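Local coordinates for putative ATP-dependent endonuclease of the OLD family (Thermus scotoductus, PDB 6P74), which degrades linear or supercoiled double-stranded DNA exonucleolytically from 5' to 3', nicks and linearises circular DNA, and has a DNA-stimulated ATPase activity, at residues A[67-72]-A[93-98]; A[272-277]-A[304-309]; A[373-378]-A[426-431]. All coordinates share one frame; numbering follows the deposited sequence.

In the fold
From the N terminus, interaction 1 closes the short connection through strand 79-82, strand 85-97 returning antiparallel to strand 70-76 within one sheet of the ATPase domain. Interaction 2 follows far along the chain, after the dimerization domain has been inserted, and closes round helix 284-299 by laying strand 304-308 beside strand 272-276 in the mixed central sheet of the same ATPase domain. Interaction 3 belongs to the Toprim domain: strand 426-431 comes back alongside strand 372-376 after two helices and a strand. The three are in series, so none nests in or crosses another. Centres of interactions 1 and 2 lie about 27 Å apart, those of interactions 2 and 3 about 32 Å.

Interaction 1 (A[67-72]-A[93-98]); sequences TRAIEI and TCKGED
Between Ile-70 and Cys-94 the flat groups that meet are peptide groups, each carbonyl receiving the other residue's amide. Ile-70 N lies 2.9 Å from Cys-94 O. The return bond, Cys-94 N to Ile-70 O, is also 2.9 Å. The two bonds make this a hydrogen-bonded antiparallel pair, and Glu-71 with Thr-93 is the non-hydrogen-bonded pair next to it. Ile-70 O has carbon neighbours too: Thr-93 CA makes a CA-H...O contact at 3.2 Å, and Thr-93 CG2, anti to its own backbone N, rests 3.4 Å from the same oxygen. Glu-71 and Thr-93 lie side by side on one face of the sheet, with Glu-71 CG 3.9 Å from Thr-93 OG1. Farther along, Ala-69 CB meets Lys-95 CB at 3.6 Å, while the rest of the lysine extends away. The other face carries Ile-70 and Cys-94, with CB to CB at 4.2 Å, and Phe-55 from a loop touches both side chains. Strand 2-10 flanks strand 70-76 on its far side, as strand 100-109 flanks strand 85-97, all within the antiparallel sheet of the ATPase domain. The chemistry is therefore divided: backbone bonds fix the register, and the side chains add only van der Waals contact across it, apolar on the Ile-70 face and more polar on the Glu-71 face.

Interaction 2 (A[272-277]-A[304-309]); sequences TVIIEE and QIIYST
Gln-304 runs alongside Thr-272, and the two side chains point the same way. Gln-304 CB is 3.8 Å from Thr-272 OG1, and CG, anti to the backbone N (chi1 163°), stays 4.1 Å from that hydroxyl. CD keeps to it as well, and at the tip OE1 takes the Thr-272 OG1 hydrogen bond at 2.7 Å, in the carbonyl plane on a lone pair. The same oxygen touches Thr-272 CG2 at 3.5 Å and accepts a second bond from Leu-2 N, while NE2 is held by Gly-21 O. The backbones beside it form the parallel pair of a beta-alpha-beta unit, strand 272-276, helix 284-299, strand 304-308, in the P-loop ATPase core. The hydrophobic strand ending in Glu-276, followed directly by Glu-277, fits a Walker B motif. Glu-276 reaches His-140 N and Arg-39, and packs on Thr-35 of the predicted ATP site. Inside the sheet, Val-273 CB meets Ile-305 CD1 at 3.7 Å on one face, and Ile-274 CG1 meets Ile-306 CB at 4.0 Å on the other. Just past the end of strand 272-276, Glu-277 OE2 accepts from Ser-308 OG at 3.3 Å, the hydroxyl lying above the carboxylate plane.

Interaction 3 (A[373-378]-A[426-431]); sequences ALLVEG and FVVVHD. With SM (samarium (III) ion), chain O.
Glu-377 and His-430 come together at a slant, the carboxylate and imidazole planes 81° apart and Glu-377 CG 3.8 Å from His-430 CB. Beyond CG the glutamate chain is extended, and its OE2 takes the amide of Asp-431: Asp-431 N to Glu-377 OE2 is 2.7 Å and almost straight (175° at the hydrogen), entering on the syn side but out of the carboxylate plane. His-430 turns its ring the other way, to its neighbour: ND1 donates to Asp-431 O at 2.7 Å, with that oxygen in the plane of the ring. Asp-431 is thus gripped at its backbone on both sides of its CA, while its OD2 binds the samarium ion at 2.4 Å and its OD1 accepts from Leu-479 N. Glu-480 is the other protein ligand of the ion; Glu-377 and Asp-431 are predicted to share a divalent metal in this Toprim nuclease site. Where the strands part, a water links Glu-377 N (2.8 Å) to Val-429 O (2.9 Å). Farther back, backbone bonds among Ala-373, Leu-375, Val-427 and Val-429 join the parallel strands. Leu-374 CD1 meets Val-429 CG2 there in a tight 3.4 Å contact. On the opposite face Leu-375 lies obliquely to Phe-426, its CD1 4.0 Å from ring atom CD2. Helix 513-523 covers the face of Leu-374, Val-427 and Val-429, helix 409-422 that of Leu-375, Phe-426 and Val-428, and strands 401-405 and 472-475 flank the pair in the parallel sheet.

Interaction 1 (A[67-72]-A[93-98])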
loop_
_atom_site.group_PDB
_atom_site.type_symbol
_atom_site.label_atom_id
_atom_site.label_comp_id
_atom_site.label_asym_id
_atom_site.label_seq_id
_atom_site.Cartn_x
_atom_site.Cartn_y
_atom_site.Cartn_z
ATOM N N THR A 67 15.906 11.182 -9.687
ATOM C CA THR A 67 16.945 12.203 -9.695
ATOM C C THR A 67 16.761 13.198 -8.568
ATOM O O THR A 67 17.605 14.086 -8.402
ATOM C CB THR A 67 16.969 12.958 -11.020
ATOM O OG1 THR A 67 17.250 12.040 -12.089
ATOM C CG2 THR A 67 18.009 14.070 -10.983
ATOM N N ARG A 68 15.676 13.079 -7.814
ATOM C CA ARG A 68 15.430 13.879 -6.629
ATOM C C ARG A 68 15.574 13.007 -5.393
ATOM O O ARG A 68 15.300 11.806 -5.424
ATOM C CB ARG A 68 14.033 14.492 -6.661
ATOM C CG ARG A 68 13.767 15.367 -7.850
ATOM C CD ARG A 68 12.348 15.845 -7.791
ATOM N NE ARG A 68 12.036 16.774 -8.862
ATOM C CZ ARG A 68 10.894 17.441 -8.934
ATOM N NH1 ARG A 68 9.982 17.267 -7.989
ATOM N NH2 ARG A 68 10.668 18.279 -9.940
ATOM N N ALA A 69 15.992 13.616 -4.298
ATOM C CA ALA A 69 16.192 12.892 -3.055
ATOM C C ALA A 69 14.943 13.003 -2.190
ATOM O O ALA A 69 14.452 14.107 -1.937
ATOM C CB ALA A 69 17.409 13.429 -2.301
ATOM N N ILE A 70 14.435 11.857 -1.747
ATOM C CA ILE A 70 13.418 11.844 -0.705
ATOM C C ILE A 70 14.043 12.279 0.617
ATOM O O ILE A 70 15.121 11.806 0.999
ATOM C CB ILE A 70 12.793 10.447 -0.598
ATOM C CG1 ILE A 70 12.027 10.121 -1.885
ATOM C CG2 ILE A 70 11.907 10.355 0.636
ATOM C CD1 ILE A 70 11.651 8.644 -2.043
ATOM N N GLU A 71 13.361 13.178 1.328
ATOM C CA GLU A 71 13.836 13.704 2.608
ATOM C C GLU A 71 12.664 13.804 3.576
ATOM O O GLU A 71 11.730 14.569 3.329
ATOM C CB GLU A 71 14.469 15.084 2.431
ATOM C CG GLU A 71 15.961 15.146 2.467
ATOM C CD GLU A 71 16.445 16.584 2.504
ATOM O OE1 GLU A 71 16.743 17.153 1.429
ATOM O OE2 GLU A 71 16.494 17.156 3.612
ATOM N N ILE A 72 12.717 13.074 4.685
ATOM C CA ILE A 72 11.719 13.205 5.738
ATOM C C ILE A 72 12.430 13.556 7.040
ATOM O O ILE A 72 13.273 12.791 7.522
ATOM C CB ILE A 72 10.882 11.931 5.894
ATOM C CG1 ILE A 72 10.245 11.562 4.559
ATOM C CG2 ILE A 72 9.817 12.159 6.924
ATOM C CD1 ILE A 72 9.787 10.139 4.479
ATOM N N THR A 93 16.848 10.145 4.528
ATOM C CA THR A 93 17.082 10.475 3.133
ATOM C C THR A 93 17.128 9.191 2.324
ATOM O O THR A 93 17.687 8.185 2.770
ATOM C CB THR A 93 18.393 11.258 2.942
ATOM O OG1 THR A 93 18.414 12.404 3.804
ATOM C CG2 THR A 93 18.520 11.722 1.504
ATOM N N CYS A 94 16.527 9.219 1.138
ATOM C CA CYS A 94 16.671 8.134 0.175
ATOM C C CYS A 94 16.958 8.748 -1.184
ATOM O O CYS A 94 16.097 9.426 -1.755
ATOM C CB CYS A 94 15.426 7.256 0.122
ATOM S SG CYS A 94 15.576 5.900 -1.067
ATOM N N LYS A 95 18.158 8.503 -1.703
ATOM C CA LYS A 95 18.590 9.088 -2.963
ATOM C C LYS A 95 19.491 8.090 -3.669
ATOM O O LYS A 95 19.643 6.943 -3.239
ATOM C CB LYS A 95 19.311 10.423 -2.730
ATOM C CG LYS A 95 20.600 10.288 -1.942
ATOM C CD LYS A 95 21.189 11.640 -1.601
ATOM C CE LYS A 95 22.282 11.502 -0.560
ATOM N NZ LYS A 95 22.901 12.816 -0.232
ATOM N N GLY A 96 20.105 8.538 -4.748
ATOM C CA GLY A 96 21.051 7.701 -5.442
ATOM C C GLY A 96 21.301 8.250 -6.823
ATOM O O GLY A 96 20.525 9.069 -7.329
ATOM N N GLU A 97 22.402 7.833 -7.430
ATOM C CA GLU A 97 22.569 7.995 -8.859
ATOM C C GLU A 97 22.456 6.556 -9.327
ATOM O O GLU A 97 22.970 5.644 -8.677
ATOM C CB GLU A 97 23.921 8.586 -9.243
ATOM C CG GLU A 97 24.133 9.975 -8.703
ATOM C CD GLU A 97 25.415 10.590 -9.209
ATOM O OE1 GLU A 97 26.107 9.942 -10.029
ATOM O OE2 GLU A 97 25.727 11.721 -8.785
ATOM N N ASP A 98 21.749 6.352 -10.435
ATOM C CA ASP A 98 21.479 4.999 -10.903
ATOM C C ASP A 98 22.765 4.184 -10.956
ATOM O O ASP A 98 23.822 4.680 -11.364
ATOM C CB ASP A 98 20.812 5.035 -12.280
ATOM C CG ASP A 98 20.028 3.767 -12.583
ATOM O OD1 ASP A 98 19.119 3.432 -11.790
ATOM O OD2 ASP A 98 20.315 3.112 -13.613
#

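Interaction 2 (A[272-277]-A[304-309])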
loop_
_atom_site.group_PDB
_atom_site.type_symbol
_atom_site.label_atom_id
_atom_site.label_comp_id
_atom_site.label_asym_id
_atom_site.label_seq_id
_atom_site.Cartn_x
_atom_site.Cartn_y
_atom_site.Cartn_z
ATOM N N THR A 272 3.473 8.791 21.552
ATOM C CA THR A 272 2.844 9.282 20.342
ATOM C C THR A 272 2.128 8.161 19.612
ATOM O O THR A 272 2.723 7.120 19.315
ATOM C CB THR A 272 3.862 9.932 19.408
ATOM O OG1 THR A 272 4.427 11.077 20.054
ATOM C CG2 THR A 272 3.157 10.372 18.096
ATOM N N VAL A 273 0.864 8.412 19.284
ATOM C CA VAL A 273 -0.007 7.475 18.586
ATOM C C VAL A 273 -0.490 8.148 17.313
ATOM O O VAL A 273 -0.931 9.298 17.340
ATOM C CB VAL A 273 -1.214 7.060 19.452
ATOM C CG1 VAL A 273 -2.041 6.016 18.733
ATOM C CG2 VAL A 273 -0.760 6.567 20.813
ATOM N N ILE A 274 -0.411 7.434 16.209
ATOM C CA ILE A 274 -0.905 7.903 14.930
ATOM C C ILE A 274 -2.084 7.023 14.558
ATOM O O ILE A 274 -1.990 5.792 14.648
ATOM C CB ILE A 274 0.199 7.851 13.868
ATOM C CG1 ILE A 274 1.280 8.882 14.215
ATOM C CG2 ILE A 274 -0.386 8.054 12.488
ATOM C CD1 ILE A 274 2.425 8.919 13.235
ATOM N N ILE A 275 -3.202 7.639 14.183
ATOM C CA ILE A 275 -4.392 6.869 13.833
ATOM C C ILE A 275 -4.882 7.302 12.470
ATOM O O ILE A 275 -5.075 8.496 12.208
ATOM C CB ILE A 275 -5.502 6.992 14.885
ATOM C CG1 ILE A 275 -4.948 6.612 16.248
ATOM C CG2 ILE A 275 -6.648 6.036 14.547
ATOM C CD1 ILE A 275 -5.907 6.801 17.378
ATOM N N GLU A 276 -5.021 6.329 11.589
ATOM C CA GLU A 276 -5.661 6.506 10.297
ATOM C C GLU A 276 -7.168 6.365 10.510
ATOM O O GLU A 276 -7.650 5.258 10.770
ATOM C CB GLU A 276 -5.117 5.446 9.351
ATOM C CG GLU A 276 -5.186 5.738 7.904
ATOM C CD GLU A 276 -4.661 4.564 7.097
ATOM O OE1 GLU A 276 -3.808 4.789 6.212
ATOM O OE2 GLU A 276 -5.093 3.413 7.371
ATOM N N GLU A 277 -7.911 7.497 10.466
ATOM C CA GLU A 277 -9.373 7.518 10.555
ATOM C C GLU A 277 -10.019 6.991 11.832
ATOM O O GLU A 277 -10.872 6.098 11.781
ATOM C CB GLU A 277 -9.993 6.781 9.374
ATOM C CG GLU A 277 -10.362 7.702 8.278
ATOM C CD GLU A 277 -9.411 7.615 7.133
ATOM O OE1 GLU A 277 -9.406 6.543 6.487
ATOM O OE2 GLU A 277 -8.682 8.610 6.890
ATOM N N GLN A 304 0.343 11.810 22.827
ATOM C CA GLN A 304 0.124 12.685 21.694
ATOM C C GLN A 304 -0.603 11.878 20.628
ATOM O O GLN A 304 -0.195 10.752 20.327
ATOM C CB GLN A 304 1.453 13.236 21.169
ATOM C CG GLN A 304 1.351 13.822 19.769
ATOM C CD GLN A 304 2.686 14.298 19.241
ATOM O OE1 GLN A 304 3.701 13.599 19.372
ATOM N NE2 GLN A 304 2.698 15.495 18.631
ATOM N N ILE A 305 -1.687 12.431 20.078
ATOM C CA ILE A 305 -2.492 11.745 19.061
ATOM C C ILE A 305 -2.397 12.520 17.757
ATOM O O ILE A 305 -2.736 13.711 17.702
ATOM C CB ILE A 305 -3.966 11.593 19.482
ATOM C CG1 ILE A 305 -4.078 10.905 20.833
ATOM C CG2 ILE A 305 -4.723 10.767 18.458
ATOM C CD1 ILE A 305 -3.666 9.449 20.775
ATOM N N ILE A 306 -1.966 11.843 16.704
ATOM C CA ILE A 306 -1.908 12.409 15.370
ATOM C C ILE A 306 -2.782 11.536 14.488
ATOM O O ILE A 306 -2.591 10.318 14.448
ATOM C CB ILE A 306 -0.469 12.452 14.836
ATOM C CG1 ILE A 306 0.412 13.330 15.726
ATOM C CG2 ILE A 306 -0.433 12.896 13.367
ATOM C CD1 ILE A 306 1.886 13.250 15.343
ATOM N N TYR A 307 -3.733 12.145 13.779
ATOM C CA TYR A 307 -4.619 11.316 12.978
ATOM C C TYR A 307 -5.129 12.050 11.746
ATOM O O TYR A 307 -5.237 13.280 11.723
ATOM C CB TYR A 307 -5.791 10.812 13.814
ATOM C CG TYR A 307 -6.624 11.891 14.450
ATOM C CD1 TYR A 307 -7.630 12.525 13.737
ATOM C CD2 TYR A 307 -6.424 12.258 15.765
ATOM C CE1 TYR A 307 -8.400 13.498 14.310
ATOM C CE2 TYR A 307 -7.193 13.219 16.352
ATOM C CZ TYR A 307 -8.188 13.838 15.620
ATOM O OH TYR A 307 -8.968 14.811 16.201
ATOM N N SER A 308 -5.395 11.267 10.703
ATOM C CA SER A 308 -6.250 11.674 9.601
ATOM C C SER A 308 -7.697 11.335 9.958
ATOM O O SER A 308 -7.964 10.402 10.719
ATOM C CB SER A 308 -5.827 10.988 8.298
ATOM O OG SER A 308 -5.918 9.570 8.382
ATOM N N THR A 309 -8.632 12.134 9.441
ATOM C CA THR A 309 -10.045 11.915 9.720
ATOM C C THR A 309 -10.905 12.468 8.594
ATOM O O THR A 309 -10.527 13.419 7.900
ATOM C CB THR A 309 -10.480 12.561 11.041
ATOM O OG1 THR A 309 -11.765 12.063 11.410
ATOM C CG2 THR A 309 -10.578 14.066 10.893
#

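Interaction 3 (A[373-378]-A[426-431])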
loop_
_atom_site.group_PDB
_atom_site.type_symbol
_atom_site.label_atom_id
_atom_site.label_comp_id
_atom_site.label_asym_id
_atom_site.label_seq_id
_atom_site.Cartn_x
_atom_site.Cartn_y
_atom_site.Cartn_z
ATOM N N ALA A 373 -17.954 27.421 1.807
ATOM C CA ALA A 373 -18.900 27.555 2.905
ATOM C C ALA A 373 -19.676 28.861 2.800
ATOM O O ALA A 373 -19.092 29.922 2.549
ATOM C CB ALA A 373 -18.191 27.500 4.270
ATOM N N LEU A 374 -20.988 28.775 3.014
ATOM C CA LEU A 374 -21.835 29.937 3.267
ATOM C C LEU A 374 -22.082 30.008 4.777
ATOM O O LEU A 374 -22.661 29.083 5.360
ATOM C CB LEU A 374 -23.160 29.846 2.495
ATOM C CG LEU A 374 -24.168 30.995 2.743
ATOM C CD1 LEU A 374 -23.667 32.364 2.225
ATOM C CD2 LEU A 374 -25.504 30.684 2.127
ATOM N N LEU A 375 -21.621 31.087 5.404
ATOM C CA LEU A 375 -21.731 31.276 6.851
ATOM C C LEU A 375 -22.943 32.158 7.154
ATOM O O LEU A 375 -22.994 33.295 6.682
ATOM C CB LEU A 375 -20.455 31.931 7.393
ATOM C CG LEU A 375 -19.185 31.229 6.897
ATOM C CD1 LEU A 375 -17.913 31.781 7.580
ATOM C CD2 LEU A 375 -19.308 29.698 7.120
ATOM N N VAL A 376 -23.905 31.647 7.939
ATOM C CA VAL A 376 -25.073 32.424 8.353
ATOM C C VAL A 376 -25.182 32.396 9.883
ATOM O O VAL A 376 -24.520 31.605 10.573
ATOM C CB VAL A 376 -26.389 31.933 7.691
ATOM C CG1 VAL A 376 -26.234 31.798 6.202
ATOM C CG2 VAL A 376 -26.848 30.614 8.297
ATOM N N GLU A 377 -26.032 33.294 10.410
ATOM C CA GLU A 377 -26.143 33.464 11.859
ATOM C C GLU A 377 -26.779 32.264 12.543
ATOM O O GLU A 377 -26.301 31.818 13.596
ATOM C CB GLU A 377 -26.947 34.699 12.211
ATOM C CG GLU A 377 -26.298 36.000 11.835
ATOM C CD GLU A 377 -27.244 37.173 12.036
ATOM O OE1 GLU A 377 -27.467 37.553 13.196
ATOM O OE2 GLU A 377 -27.798 37.688 11.042
ATOM N N GLY A 378 -27.877 31.752 11.998
ATOM C CA GLY A 378 -28.759 30.967 12.846
ATOM C C GLY A 378 -29.601 29.979 12.075
ATOM O O GLY A 378 -29.493 29.847 10.854
ATOM N N PHE A 426 -15.272 31.146 1.400
ATOM C CA PHE A 426 -16.514 31.293 2.146
ATOM C C PHE A 426 -17.215 32.583 1.740
ATOM O O PHE A 426 -16.597 33.514 1.223
ATOM C CB PHE A 426 -16.260 31.282 3.659
ATOM C CG PHE A 426 -15.452 32.456 4.134
ATOM C CD1 PHE A 426 -14.073 32.410 4.116
ATOM C CD2 PHE A 426 -16.077 33.623 4.551
ATOM C CE1 PHE A 426 -13.322 33.504 4.521
ATOM C CE2 PHE A 426 -15.346 34.712 4.966
ATOM C CZ PHE A 426 -13.956 34.652 4.956
ATOM N N VAL A 427 -18.526 32.623 1.981
ATOM C CA VAL A 427 -19.308 33.854 1.940
ATOM C C VAL A 427 -20.048 33.989 3.278
ATOM O O VAL A 427 -20.511 32.997 3.855
ATOM C CB VAL A 427 -20.276 33.849 0.733
ATOM C CG1 VAL A 427 -21.224 35.048 0.763
ATOM C CG2 VAL A 427 -19.498 33.810 -0.593
ATOM N N VAL A 428 -20.127 35.211 3.790
ATOM C CA VAL A 428 -20.907 35.524 4.981
ATOM C C VAL A 428 -22.187 36.265 4.570
ATOM O O VAL A 428 -22.139 37.222 3.782
ATOM C CB VAL A 428 -20.103 36.385 5.968
ATOM C CG1 VAL A 428 -20.925 36.614 7.206
ATOM C CG2 VAL A 428 -18.760 35.742 6.313
ATOM N N VAL A 429 -23.324 35.866 5.143
ATOM C CA VAL A 429 -24.530 36.699 5.138
ATOM C C VAL A 429 -24.982 36.858 6.576
ATOM O O VAL A 429 -25.082 35.868 7.307
ATOM C CB VAL A 429 -25.696 36.114 4.313
ATOM C CG1 VAL A 429 -26.562 37.236 3.757
ATOM C CG2 VAL A 429 -25.214 35.177 3.242
ATOM N N HIS A 430 -25.332 38.080 6.964
ATOM C CA HIS A 430 -25.947 38.286 8.264
ATOM C C HIS A 430 -26.853 39.517 8.217
ATOM O O HIS A 430 -26.791 40.343 7.293
ATOM C CB HIS A 430 -24.876 38.424 9.344
ATOM C CG HIS A 430 -24.059 39.666 9.212
ATOM N ND1 HIS A 430 -24.493 40.885 9.676
ATOM C CD2 HIS A 430 -22.848 39.889 8.637
ATOM C CE1 HIS A 430 -23.573 41.802 9.418
ATOM N NE2 HIS A 430 -22.566 41.222 8.791
ATOM N N ASP A 431 -27.679 39.652 9.250
ATOM C CA ASP A 431 -28.555 40.814 9.373
ATOM C C ASP A 431 -27.793 42.019 9.899
ATOM O O ASP A 431 -26.824 41.890 10.649
ATOM C CB ASP A 431 -29.739 40.513 10.312
ATOM C CG ASP A 431 -30.760 39.537 9.699
ATOM O OD1 ASP A 431 -30.694 39.333 8.476
ATOM O OD2 ASP A 431 -31.600 38.951 10.430
HETATM SM SM SM O . -32.278 37.648 12.279
HETATM O O HOH W 1 -27.456 34.907 8.694
HETATM O O HOH W 2 -32.730 40.057 13.132
#